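Local coordinates for protein ABC-type amino acid transport system, permease component (Caldanaerobacter subterraneus subsp. tengcongensis MB4, PDB 4YMU) that probably forms the membrane-spanning permease part of an ABC importer that carries amino acids into the cell and, in this structure, holds bound arginine, at residues Thr12-Ser17 / Asp176-Val181; Ser57-Ile62 / Val103-Arg108; Asn76-Met79 / Asn84-Ala87. All coordinates share one frame; numbering follows the deposited sequence.

Contact 1 (Thr12-Ser17 / Asp176-Val181); sequences TPLFIS and DIIQSV
Ile178, whose side chain meets Leu14 and Phe15, has a carbonyl oxygen gripped twice: Val181 N reaches Ile178 O at 3.0 Å, and the hydroxyl of Thr182 donates to the same oxygen close to the end of helix 174-182. The motif is an antiparallel helix pair, made by the start of helix 12-44, the predicted first transmembrane span, and the short helix 174-182. Segments 12-17 and 176-181 run at 163° to each other, their axes 10.9 Å apart at closest, too far for the backbones to touch, and apolar side chains bridge the distance. On helix 12-44, Leu14 CG lies anti to its carbonyl carbon (chi1 -77°), and the side chain reaches across to bring CD1 within 3.7 Å of Ile177 CG2. The same methyl brushes Ile178 CG1 at 4.1 Å, where the two side chains run antiparallel past one another. Phe15 has further neighbours: Met8 of the preceding helix 6-9 and Pro188, Ile191 and Ile192 of helix 186-214. Ile177 and Leu14 lie nearer the surface, whereas Ile178 and Phe15 are buried. Over one face of the Phe15 ring sits the Ile178 delta methyl in a CH-pi contact: CD1 stands 4.0 Å from the ring centroid, displaced toward the far end of the ring, and its closest ring atom is Phe15 CZ at 3.5 Å.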
ATOM      1  N   THR C  12     -37.527 -21.272 -18.842  1.00109.15           N
ATOM      2  CA  THR C  12     -37.305 -20.007 -18.144  1.00107.68           C
ATOM      3  C   THR C  12     -37.787 -20.001 -16.682  1.00111.28           C
ATOM      4  O   THR C  12     -37.044 -19.552 -15.809  1.00120.25           O
ATOM      5  CB  THR C  12     -37.888 -18.813 -18.928  1.00101.76           C
ATOM      6  OG1 THR C  12     -37.105 -18.598 -20.110  1.00104.08           O
ATOM      7  CG2 THR C  12     -37.923 -17.551 -18.074  1.00 93.33           C
ATOM      8  N   PRO C  13     -39.012 -20.504 -16.402  1.00103.90           N
ATOM      9  CA  PRO C  13     -39.438 -20.502 -14.995  1.00105.31           C
ATOM     10  C   PRO C  13     -38.516 -21.307 -14.089  1.00109.79           C
ATOM     11  O   PRO C  13     -38.435 -21.018 -12.892  1.00110.21           O
ATOM     12  CB  PRO C  13     -40.817 -21.167 -15.043  1.00 92.29           C
ATOM     13  CG  PRO C  13     -41.312 -20.879 -16.394  1.00 98.65           C
ATOM     14  CD  PRO C  13     -40.108 -20.935 -17.287  1.00103.30           C
ATOM     15  N   LEU C  14     -37.847 -22.312 -14.645  1.00106.35           N
ATOM     16  CA  LEU C  14     -36.911 -23.097 -13.853  1.00107.70           C
ATOM     17  C   LEU C  14     -35.632 -22.306 -13.588  1.00107.58           C
ATOM     18  O   LEU C  14     -35.129 -22.280 -12.464  1.00106.15           O
ATOM     19  CB  LEU C  14     -36.607 -24.441 -14.521  1.00104.68           C
ATOM     20  CG  LEU C  14     -37.699 -25.508 -14.373  1.00 99.42           C
ATOM     21  CD1 LEU C  14     -37.255 -26.817 -15.005  1.00100.02           C
ATOM     22  CD2 LEU C  14     -38.051 -25.720 -12.905  1.00 94.53           C
ATOM     23  N   PHE C  15     -35.125 -21.648 -14.623  1.00104.82           N
ATOM     24  CA  PHE C  15     -33.944 -20.801 -14.490  1.00101.19           C
ATOM     25  C   PHE C  15     -34.163 -19.683 -13.477  1.00 98.02           C
ATOM     26  O   PHE C  15     -33.369 -19.509 -12.556  1.00 89.76           O
ATOM     27  CB  PHE C  15     -33.581 -20.205 -15.838  1.00 98.73           C
ATOM     28  CG  PHE C  15     -32.955 -21.182 -16.779  1.00 96.35           C
ATOM     29  CD1 PHE C  15     -31.696 -21.706 -16.514  1.00 97.29           C
ATOM     30  CD2 PHE C  15     -33.597 -21.549 -17.948  1.00 89.25           C
ATOM     31  CE1 PHE C  15     -31.096 -22.600 -17.389  1.00 93.50           C
ATOM     32  CE2 PHE C  15     -32.996 -22.430 -18.832  1.00 89.95           C
ATOM     33  CZ  PHE C  15     -31.744 -22.957 -18.549  1.00 93.08           C
ATOM     34  N   ILE C  16     -35.251 -18.940 -13.657  1.00 99.68           N
ATOM     35  CA  ILE C  16     -35.640 -17.869 -12.746  1.00100.46           C
ATOM     36  C   ILE C  16     -35.806 -18.380 -11.315  1.00105.07           C
ATOM     37  O   ILE C  16     -35.392 -17.717 -10.362  1.00111.56           O
ATOM     38  CB  ILE C  16     -36.934 -17.182 -13.234  1.00 98.97           C
ATOM     39  CG1 ILE C  16     -36.614 -16.241 -14.398  1.00103.22           C
ATOM     40  CG2 ILE C  16     -37.625 -16.421 -12.112  1.00 92.94           C
ATOM     41  CD1 ILE C  16     -37.818 -15.504 -14.932  1.00106.44           C
ATOM     42  N   SER C  17     -36.415 -19.554 -11.166  1.00100.32           N
ATOM     43  CA  SER C  17     -36.610 -20.160  -9.850  1.00 94.21           C
ATOM     44  C   SER C  17     -35.282 -20.570  -9.210  1.00 97.23           C
ATOM     45  O   SER C  17     -35.096 -20.447  -7.996  1.00 97.21           O
ATOM     46  CB  SER C  17     -37.523 -21.377  -9.953  1.00 83.92           C
ATOM     47  OG  SER C  17     -37.634 -22.010  -8.694  1.00 85.94           O
ATOM     48  N   ASP C 176     -29.587 -30.219 -14.408  1.00100.25           N
ATOM     49  CA  ASP C 176     -29.941 -31.620 -14.273  1.00 98.22           C
ATOM     50  C   ASP C 176     -31.412 -31.764 -14.624  1.00107.95           C
ATOM     51  O   ASP C 176     -31.759 -32.473 -15.580  1.00120.00           O
ATOM     52  CB  ASP C 176     -29.638 -32.169 -12.876  1.00 88.50           C
ATOM     53  CG  ASP C 176     -28.142 -32.405 -12.647  1.00104.30           C
ATOM     54  OD1 ASP C 176     -27.404 -32.748 -13.611  1.00103.05           O
ATOM     55  OD2 ASP C 176     -27.709 -32.278 -11.480  1.00112.75           O
ATOM     56  N   ILE C 177     -32.257 -31.046 -13.885  1.00 99.75           N
ATOM     57  CA  ILE C 177     -33.698 -31.090 -14.082  1.00 93.40           C
ATOM     58  C   ILE C 177     -34.061 -31.010 -15.570  1.00 93.83           C
ATOM     59  O   ILE C 177     -34.634 -31.953 -16.137  1.00 95.51           O
ATOM     60  CB  ILE C 177     -34.364 -29.962 -13.290  1.00 93.30           C
ATOM     61  CG1 ILE C 177     -34.113 -30.173 -11.795  1.00 93.94           C
ATOM     62  CG2 ILE C 177     -35.848 -29.876 -13.592  1.00 96.87           C
ATOM     63  CD1 ILE C 177     -34.776 -29.148 -10.887  1.00 95.17           C
ATOM     64  N   ILE C 178     -33.661 -29.916 -16.207  1.00 90.43           N
ATOM     65  CA  ILE C 178     -33.916 -29.690 -17.624  1.00 86.56           C
ATOM     66  C   ILE C 178     -33.424 -30.833 -18.507  1.00 92.46           C
ATOM     67  O   ILE C 178     -34.154 -31.280 -19.402  1.00 89.60           O
ATOM     68  CB  ILE C 178     -33.289 -28.354 -18.087  1.00 85.29           C
ATOM     69  CG1 ILE C 178     -33.988 -27.183 -17.395  1.00 90.92           C
ATOM     70  CG2 ILE C 178     -33.388 -28.188 -19.588  1.00 81.70           C
ATOM     71  CD1 ILE C 178     -33.175 -25.923 -17.369  1.00 83.47           C
ATOM     72  N   GLN C 179     -32.214 -31.334 -18.257  1.00 93.37           N
ATOM     73  CA  GLN C 179     -31.669 -32.349 -19.159  1.00 93.27           C
ATOM     74  C   GLN C 179     -32.498 -33.623 -19.028  1.00101.26           C
ATOM     75  O   GLN C 179     -32.676 -34.372 -20.002  1.00 98.75           O
ATOM     76  CB  GLN C 179     -30.182 -32.634 -18.902  1.00 77.36           C
ATOM     77  CG  GLN C 179     -29.914 -33.796 -17.948  1.00 91.73           C
ATOM     78  CD  GLN C 179     -29.792 -35.170 -18.643  1.00 89.71           C
ATOM     79  OE1 GLN C 179     -29.515 -35.272 -19.834  1.00 91.69           O
ATOM     80  NE2 GLN C 179     -29.979 -36.222 -17.873  1.00 80.40           N
ATOM     81  N   SER C 180     -33.070 -33.833 -17.843  1.00 95.55           N
ATOM     82  CA  SER C 180     -33.823 -35.048 -17.629  1.00 98.20           C
ATOM     83  C   SER C 180     -34.986 -35.119 -18.619  1.00 97.75           C
ATOM     84  O   SER C 180     -35.443 -36.202 -18.962  1.00103.21           O
ATOM     85  CB  SER C 180     -34.332 -35.118 -16.190  1.00 97.08           C
ATOM     86  OG  SER C 180     -35.393 -34.208 -15.988  1.00100.87           O
ATOM     87  N   VAL C 181     -35.383 -33.967 -19.153  1.00 96.46           N
ATOM     88  CA  VAL C 181     -36.537 -33.892 -20.032  1.00 94.82           C
ATOM     89  C   VAL C 181     -36.124 -33.532 -21.447  1.00101.01           C
ATOM     90  O   VAL C 181     -36.928 -33.624 -22.380  1.00107.69           O
ATOM     91  CB  VAL C 181     -37.537 -32.844 -19.492  1.00 96.08           C
ATOM     92  CG1 VAL C 181     -38.819 -32.826 -20.305  1.00102.84           C
ATOM     93  CG2 VAL C 181     -37.838 -33.127 -18.036  1.00 90.33           C
TER

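Contact 2 (Ser57-Ile62 / Val103-Arg108); sequences SYIEVI and VAEIIR
Ile59 drives its CD1 against the methyl of Ala104, 3.7 Å from Ala104 CB, and this buried pair is the tight part of a helix packing within the binding-protein-dependent permease domain. Ile59 CG1 lies anti to the carbonyl carbon (chi1 -66°); with the second torsion extended (chi2 170°), the branch lies with both CG1 and CD1 against Ala104 CB. The small alanine lets the backbones come near, with Ile59 CA 7.4 Å from Ala104 CA. The other branch packs more loosely: Ile59 CG2 is 4.3 Å from Glu105 CG, at the partly exposed edge where the interface turns polar. Here the Glu105 carboxylate, its side chain about 10 Å from a bound arginine, meets Arg108, one turn further along the same helix, which grips it side-on and nearly coplanar. Arg108 NH2 binds Glu105 OE1 at 2.8 Å, and Arg108 NE binds Glu105 OE2 at 3.0 Å, each through the syn lone pair. Lys44 adds a second positive partner at OE2, which would favour the ionised carboxylate. Around helices 49-63 and 87-112, Ile40 of helix 12-44 packs on Ile59 and Ala104, helix 129-160 lies against Val103 and Ile106, and Glu60 and Val61 touch Leu201 and Phe197 of the second subunit.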
ATOM      1  N   SER C  57      -8.209 -21.009  15.923  1.00108.08           N
ATOM      2  CA  SER C  57      -8.266 -22.374  15.407  1.00103.13           C
ATOM      3  C   SER C  57      -9.453 -22.562  14.468  1.00 98.01           C
ATOM      4  O   SER C  57      -9.301 -23.113  13.385  1.00 92.44           O
ATOM      5  CB  SER C  57      -8.307 -23.381  16.552  1.00103.07           C
ATOM      6  OG  SER C  57      -7.037 -23.477  17.174  1.00107.54           O
ATOM      7  N   TYR C  58     -10.622 -22.081  14.889  1.00 97.91           N
ATOM      8  CA  TYR C  58     -11.828 -22.069  14.068  1.00 91.16           C
ATOM      9  C   TYR C  58     -11.548 -21.451  12.707  1.00 98.19           C
ATOM     10  O   TYR C  58     -11.721 -22.102  11.664  1.00 93.13           O
ATOM     11  CB  TYR C  58     -12.912 -21.275  14.794  1.00 85.76           C
ATOM     12  CG  TYR C  58     -14.220 -21.098  14.051  1.00 91.05           C
ATOM     13  CD1 TYR C  58     -15.290 -21.954  14.267  1.00 93.10           C
ATOM     14  CD2 TYR C  58     -14.401 -20.045  13.172  1.00 93.50           C
ATOM     15  CE1 TYR C  58     -16.499 -21.771  13.605  1.00 90.91           C
ATOM     16  CE2 TYR C  58     -15.600 -19.856  12.509  1.00 92.70           C
ATOM     17  CZ  TYR C  58     -16.644 -20.719  12.728  1.00 93.84           C
ATOM     18  OH  TYR C  58     -17.832 -20.523  12.062  1.00 91.79           O
ATOM     19  N   ILE C  59     -11.112 -20.188  12.733  1.00105.44           N
ATOM     20  CA  ILE C  59     -10.794 -19.424  11.524  1.00 94.50           C
ATOM     21  C   ILE C  59      -9.806 -20.143  10.607  1.00 86.99           C
ATOM     22  O   ILE C  59     -10.069 -20.343   9.412  1.00 80.14           O
ATOM     23  CB  ILE C  59     -10.232 -18.044  11.901  1.00 97.90           C
ATOM     24  CG1 ILE C  59     -11.319 -17.223  12.597  1.00103.38           C
ATOM     25  CG2 ILE C  59      -9.704 -17.314  10.669  1.00 89.92           C
ATOM     26  CD1 ILE C  59     -10.824 -15.953  13.206  1.00 97.71           C
ATOM     27  N   GLU C  60      -8.685 -20.550  11.187  1.00 83.38           N
ATOM     28  CA  GLU C  60      -7.607 -21.188  10.448  1.00 89.57           C
ATOM     29  C   GLU C  60      -8.083 -22.473   9.780  1.00 94.83           C
ATOM     30  O   GLU C  60      -7.885 -22.683   8.579  1.00 94.42           O
ATOM     31  CB  GLU C  60      -6.471 -21.496  11.427  1.00103.75           C
ATOM     32  CG  GLU C  60      -5.100 -21.706  10.809  1.00116.36           C
ATOM     33  CD  GLU C  60      -3.979 -21.586  11.834  1.00125.12           C
ATOM     34  OE1 GLU C  60      -4.268 -21.694  13.049  1.00124.58           O
ATOM     35  OE2 GLU C  60      -2.812 -21.393  11.424  1.00130.45           O
ATOM     36  N   VAL C  61      -8.766 -23.307  10.560  1.00 99.31           N
ATOM     37  CA  VAL C  61      -9.227 -24.605  10.083  1.00 91.68           C
ATOM     38  C   VAL C  61     -10.243 -24.430   8.972  1.00 87.89           C
ATOM     39  O   VAL C  61     -10.148 -25.084   7.943  1.00 93.23           O
ATOM     40  CB  VAL C  61      -9.787 -25.478  11.223  1.00 87.63           C
ATOM     41  CG1 VAL C  61     -10.622 -26.608  10.657  1.00 81.70           C
ATOM     42  CG2 VAL C  61      -8.644 -26.031  12.063  1.00 85.35           C
ATOM     43  N   ILE C  62     -11.215 -23.548   9.180  1.00 75.93           N
ATOM     44  CA  ILE C  62     -12.245 -23.332   8.171  1.00 79.12           C
ATOM     45  C   ILE C  62     -11.722 -22.731   6.859  1.00 89.57           C
ATOM     46  O   ILE C  62     -12.122 -23.156   5.770  1.00 88.32           O
ATOM     47  CB  ILE C  62     -13.397 -22.521   8.743  1.00 77.46           C
ATOM     48  CG1 ILE C  62     -14.088 -23.359   9.810  1.00 84.85           C
ATOM     49  CG2 ILE C  62     -14.386 -22.154   7.657  1.00 78.11           C
ATOM     50  CD1 ILE C  62     -15.100 -22.617  10.531  1.00 96.67           C
ATOM     51  N   VAL C 103     -15.119 -13.748   7.050  1.00 85.15           N
ATOM     52  CA  VAL C 103     -15.595 -12.468   7.564  1.00 93.44           C
ATOM     53  C   VAL C 103     -14.841 -12.023   8.820  1.00 99.64           C
ATOM     54  O   VAL C 103     -14.500 -10.840   8.969  1.00100.38           O
ATOM     55  CB  VAL C 103     -17.111 -12.484   7.798  1.00 90.74           C
ATOM     56  CG1 VAL C 103     -17.542 -11.364   8.749  1.00 91.50           C
ATOM     57  CG2 VAL C 103     -17.833 -12.376   6.463  1.00 89.85           C
ATOM     58  N   ALA C 104     -14.572 -12.972   9.711  1.00 96.52           N
ATOM     59  CA  ALA C 104     -13.745 -12.692  10.877  1.00 95.07           C
ATOM     60  C   ALA C 104     -12.396 -12.091  10.445  1.00100.29           C
ATOM     61  O   ALA C 104     -11.940 -11.053  10.991  1.00101.14           O
ATOM     62  CB  ALA C 104     -13.529 -13.965  11.686  1.00 82.71           C
ATOM     63  N   GLU C 105     -11.767 -12.723   9.450  1.00 96.63           N
ATOM     64  CA  GLU C 105     -10.508 -12.165   8.950  1.00100.17           C
ATOM     65  C   GLU C 105     -10.681 -10.775   8.363  1.00 97.82           C
ATOM     66  O   GLU C 105      -9.861  -9.879   8.607  1.00104.38           O
ATOM     67  CB  GLU C 105      -9.850 -13.067   7.913  1.00105.86           C
ATOM     68  CG  GLU C 105      -8.630 -13.740   8.453  1.00114.40           C
ATOM     69  CD  GLU C 105      -7.776 -12.785   9.255  1.00117.69           C
ATOM     70  OE1 GLU C 105      -7.072 -11.936   8.640  1.00115.11           O
ATOM     71  OE2 GLU C 105      -7.844 -12.876  10.509  1.00115.59           O
ATOM     72  N   ILE C 106     -11.758 -10.594   7.607  1.00 87.00           N
ATOM     73  CA  ILE C 106     -12.038  -9.305   7.006  1.00 82.94           C
ATOM     74  C   ILE C 106     -12.107  -8.203   8.070  1.00 89.34           C
ATOM     75  O   ILE C 106     -11.534  -7.119   7.902  1.00 86.14           O
ATOM     76  CB  ILE C 106     -13.328  -9.341   6.178  1.00 76.61           C
ATOM     77  CG1 ILE C 106     -13.018  -9.764   4.747  1.00 67.96           C
ATOM     78  CG2 ILE C 106     -14.011  -7.983   6.154  1.00 78.51           C
ATOM     79  CD1 ILE C 106     -14.254 -10.201   3.985  1.00 79.88           C
ATOM     80  N   ILE C 107     -12.781  -8.490   9.174  1.00 92.74           N
ATOM     81  CA  ILE C 107     -12.884  -7.516  10.249  1.00 96.22           C
ATOM     82  C   ILE C 107     -11.516  -7.197  10.841  1.00 97.14           C
ATOM     83  O   ILE C 107     -11.146  -6.006  10.977  1.00 90.21           O
ATOM     84  CB  ILE C 107     -13.833  -7.986  11.351  1.00 91.03           C
ATOM     85  CG1 ILE C 107     -15.263  -8.104  10.797  1.00 88.20           C
ATOM     86  CG2 ILE C 107     -13.741  -7.053  12.563  1.00 73.70           C
ATOM     87  CD1 ILE C 107     -16.269  -8.606  11.816  1.00 78.25           C
ATOM     88  N   ARG C 108     -10.765  -8.246  11.189  1.00 90.65           N
ATOM     89  CA  ARG C 108      -9.433  -8.025  11.762  1.00 85.65           C
ATOM     90  C   ARG C 108      -8.554  -7.146  10.871  1.00 83.57           C
ATOM     91  O   ARG C 108      -7.792  -6.305  11.360  1.00 83.27           O
ATOM     92  CB  ARG C 108      -8.719  -9.344  12.047  1.00 78.22           C
ATOM     93  CG  ARG C 108      -7.505  -9.186  12.935  1.00 80.87           C
ATOM     94  CD  ARG C 108      -6.492 -10.272  12.659  1.00 87.31           C
ATOM     95  NE  ARG C 108      -6.231 -10.399  11.227  1.00 93.71           N
ATOM     96  CZ  ARG C 108      -5.577  -9.510  10.487  1.00103.47           C
ATOM     97  NH1 ARG C 108      -5.094  -8.401  11.033  1.00112.98           N
ATOM     98  NH2 ARG C 108      -5.409  -9.729   9.188  1.00102.95           N
TER

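Contact 3 (Asn76-Met79 / Asn84-Ala87); sequences NGLM and NIPA
Leu78 and Ile85 point their delta methyls at each other from the two limbs of a loop, meeting tip to tip with Leu78 CD1 3.8 Å from Ile85 CD1. The two chains meet at a slant and do not lie alongside one another, so the contact is confined to their ends. Leu78 starts out facing the other limb, whereas Ile85 leaves its backbone to one side and turns inward only farther out. Its chi1 of 20° places CG1 almost eclipsed with the backbone N, and the extended second torsion then carries CD1 over to Leu78. The second pair is turned differently: Met79 and Asn84 cross at about a right angle, Asn84 OD1 lying 4.1 Å from Met79 CG. This is loose van der Waals packing of an amide oxygen beside a methylene. The backbones draw nearest at this second pair, with Met79 CA 5.9 Å from Asn84 CA. In the first limb Met79 N bonds to Asn76 O at 3.2 Å. The contact lies within the surface loop between helices 67-75 and 87-112. Met83 also touches Leu78 from within that loop, Pro86 occupies the N-cap position of helix 87-112, Ala87 packs on Ile166 and Phe168, and Asn76 packs on Tyr185 of the second subunit and makes a weak hydrogen bond from ND2 to the hydroxyl of its Tyr189.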
ATOM      1  N   ASN C  76     -23.748 -35.501   4.728  1.00 98.26           N
ATOM      2  CA  ASN C  76     -23.520 -36.931   4.832  1.00 94.09           C
ATOM      3  C   ASN C  76     -23.014 -37.343   6.212  1.00 98.44           C
ATOM      4  O   ASN C  76     -23.500 -38.304   6.802  1.00107.94           O
ATOM      5  CB  ASN C  76     -22.513 -37.366   3.776  1.00 89.72           C
ATOM      6  CG  ASN C  76     -23.038 -37.179   2.367  1.00 93.20           C
ATOM      7  OD1 ASN C  76     -24.233 -36.929   2.178  1.00 96.01           O
ATOM      8  ND2 ASN C  76     -22.155 -37.305   1.368  1.00 88.42           N
ATOM      9  N   GLY C  77     -22.051 -36.603   6.740  1.00 95.07           N
ATOM     10  CA  GLY C  77     -21.391 -36.998   7.966  1.00 92.35           C
ATOM     11  C   GLY C  77     -22.289 -37.033   9.183  1.00 94.72           C
ATOM     12  O   GLY C  77     -21.966 -37.679  10.178  1.00100.75           O
ATOM     13  N   LEU C  78     -23.429 -36.362   9.124  1.00 85.32           N
ATOM     14  CA  LEU C  78     -24.297 -36.343  10.296  1.00 92.76           C
ATOM     15  C   LEU C  78     -25.373 -37.448  10.301  1.00 99.73           C
ATOM     16  O   LEU C  78     -25.976 -37.732  11.343  1.00 98.87           O
ATOM     17  CB  LEU C  78     -24.918 -34.960  10.484  1.00 97.78           C
ATOM     18  CG  LEU C  78     -23.915 -33.905  10.957  1.00 98.86           C
ATOM     19  CD1 LEU C  78     -24.632 -32.627  11.374  1.00 99.02           C
ATOM     20  CD2 LEU C  78     -23.043 -34.448  12.086  1.00 93.65           C
ATOM     21  N   MET C  79     -25.593 -38.069   9.145  1.00 97.61           N
ATOM     22  CA  MET C  79     -26.622 -39.099   8.995  1.00 99.40           C
ATOM     23  C   MET C  79     -26.500 -40.231  10.023  1.00106.00           C
ATOM     24  O   MET C  79     -27.479 -40.587  10.693  1.00 99.64           O
ATOM     25  CB  MET C  79     -26.620 -39.639   7.566  1.00 84.02           C
ATOM     26  CG  MET C  79     -27.407 -38.769   6.597  1.00 83.39           C
ATOM     27  SD  MET C  79     -26.928 -39.062   4.880  1.00100.64           S
ATOM     28  CE  MET C  79     -27.944 -37.849   4.037  1.00 79.15           C
ATOM     29  N   ASN C  84     -31.225 -36.166   9.700  1.00108.97           N
ATOM     30  CA  ASN C  84     -31.651 -36.056   8.316  1.00110.89           C
ATOM     31  C   ASN C  84     -32.030 -34.625   8.008  1.00112.97           C
ATOM     32  O   ASN C  84     -33.182 -34.328   7.687  1.00108.71           O
ATOM     33  CB  ASN C  84     -32.815 -37.002   8.019  1.00123.85           C
ATOM     34  CG  ASN C  84     -32.357 -38.435   7.798  1.00132.06           C
ATOM     35  OD1 ASN C  84     -31.451 -38.693   6.997  1.00135.96           O
ATOM     36  ND2 ASN C  84     -32.981 -39.375   8.505  1.00128.91           N
ATOM     37  N   ILE C  85     -31.033 -33.746   8.108  1.00115.92           N
ATOM     38  CA  ILE C  85     -31.205 -32.325   7.861  1.00111.13           C
ATOM     39  C   ILE C  85     -31.380 -32.077   6.373  1.00100.57           C
ATOM     40  O   ILE C  85     -30.593 -32.578   5.559  1.00 95.18           O
ATOM     41  CB  ILE C  85     -29.986 -31.533   8.386  1.00120.75           C
ATOM     42  CG1 ILE C  85     -28.779 -32.468   8.536  1.00120.45           C
ATOM     43  CG2 ILE C  85     -30.308 -30.898   9.730  1.00125.32           C
ATOM     44  CD1 ILE C  85     -27.545 -31.809   9.114  1.00116.81           C
ATOM     45  N   PRO C  86     -32.408 -31.281   6.020  1.00 93.67           N
ATOM     46  CA  PRO C  86     -32.754 -30.909   4.640  1.00 90.43           C
ATOM     47  C   PRO C  86     -31.549 -30.348   3.866  1.00 95.69           C
ATOM     48  O   PRO C  86     -30.535 -30.014   4.484  1.00106.81           O
ATOM     49  CB  PRO C  86     -33.815 -29.816   4.828  1.00 85.07           C
ATOM     50  CG  PRO C  86     -34.405 -30.067   6.167  1.00 89.24           C
ATOM     51  CD  PRO C  86     -33.317 -30.672   7.011  1.00 88.68           C
ATOM     52  N   ALA C  87     -31.650 -30.230   2.546  1.00 87.07           N
ATOM     53  CA  ALA C  87     -30.521 -29.719   1.782  1.00 95.16           C
ATOM     54  C   ALA C  87     -30.301 -28.228   2.080  1.00103.71           C
ATOM     55  O   ALA C  87     -29.166 -27.743   2.167  1.00 92.03           O
ATOM     56  CB  ALA C  87     -30.734 -29.942   0.301  1.00 90.27           C
TER

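From the N terminus the chain enters contact 1 at the start of helix 12-44, then passes through helix 49-63 into contact 2. After helix 67-75 it makes contact 3 within the loop leading to helix 87-112, which returns to contact 2, and only helix 174-182 completes contact 1. The three therefore nest without crossing: contact 3 inside the loop closed by contact 2, and contact 2 inside the long one closed by contact 1. Contacts 1 and 2 lie on opposite sides of the chain's centre, about 37 Å apart between centres. Contact 1 ties helix 12-44 to helix 174-182, contact 2 joins helices 49-63 and 87-112, and contacts 2 and 3 both adjoin the second subunit.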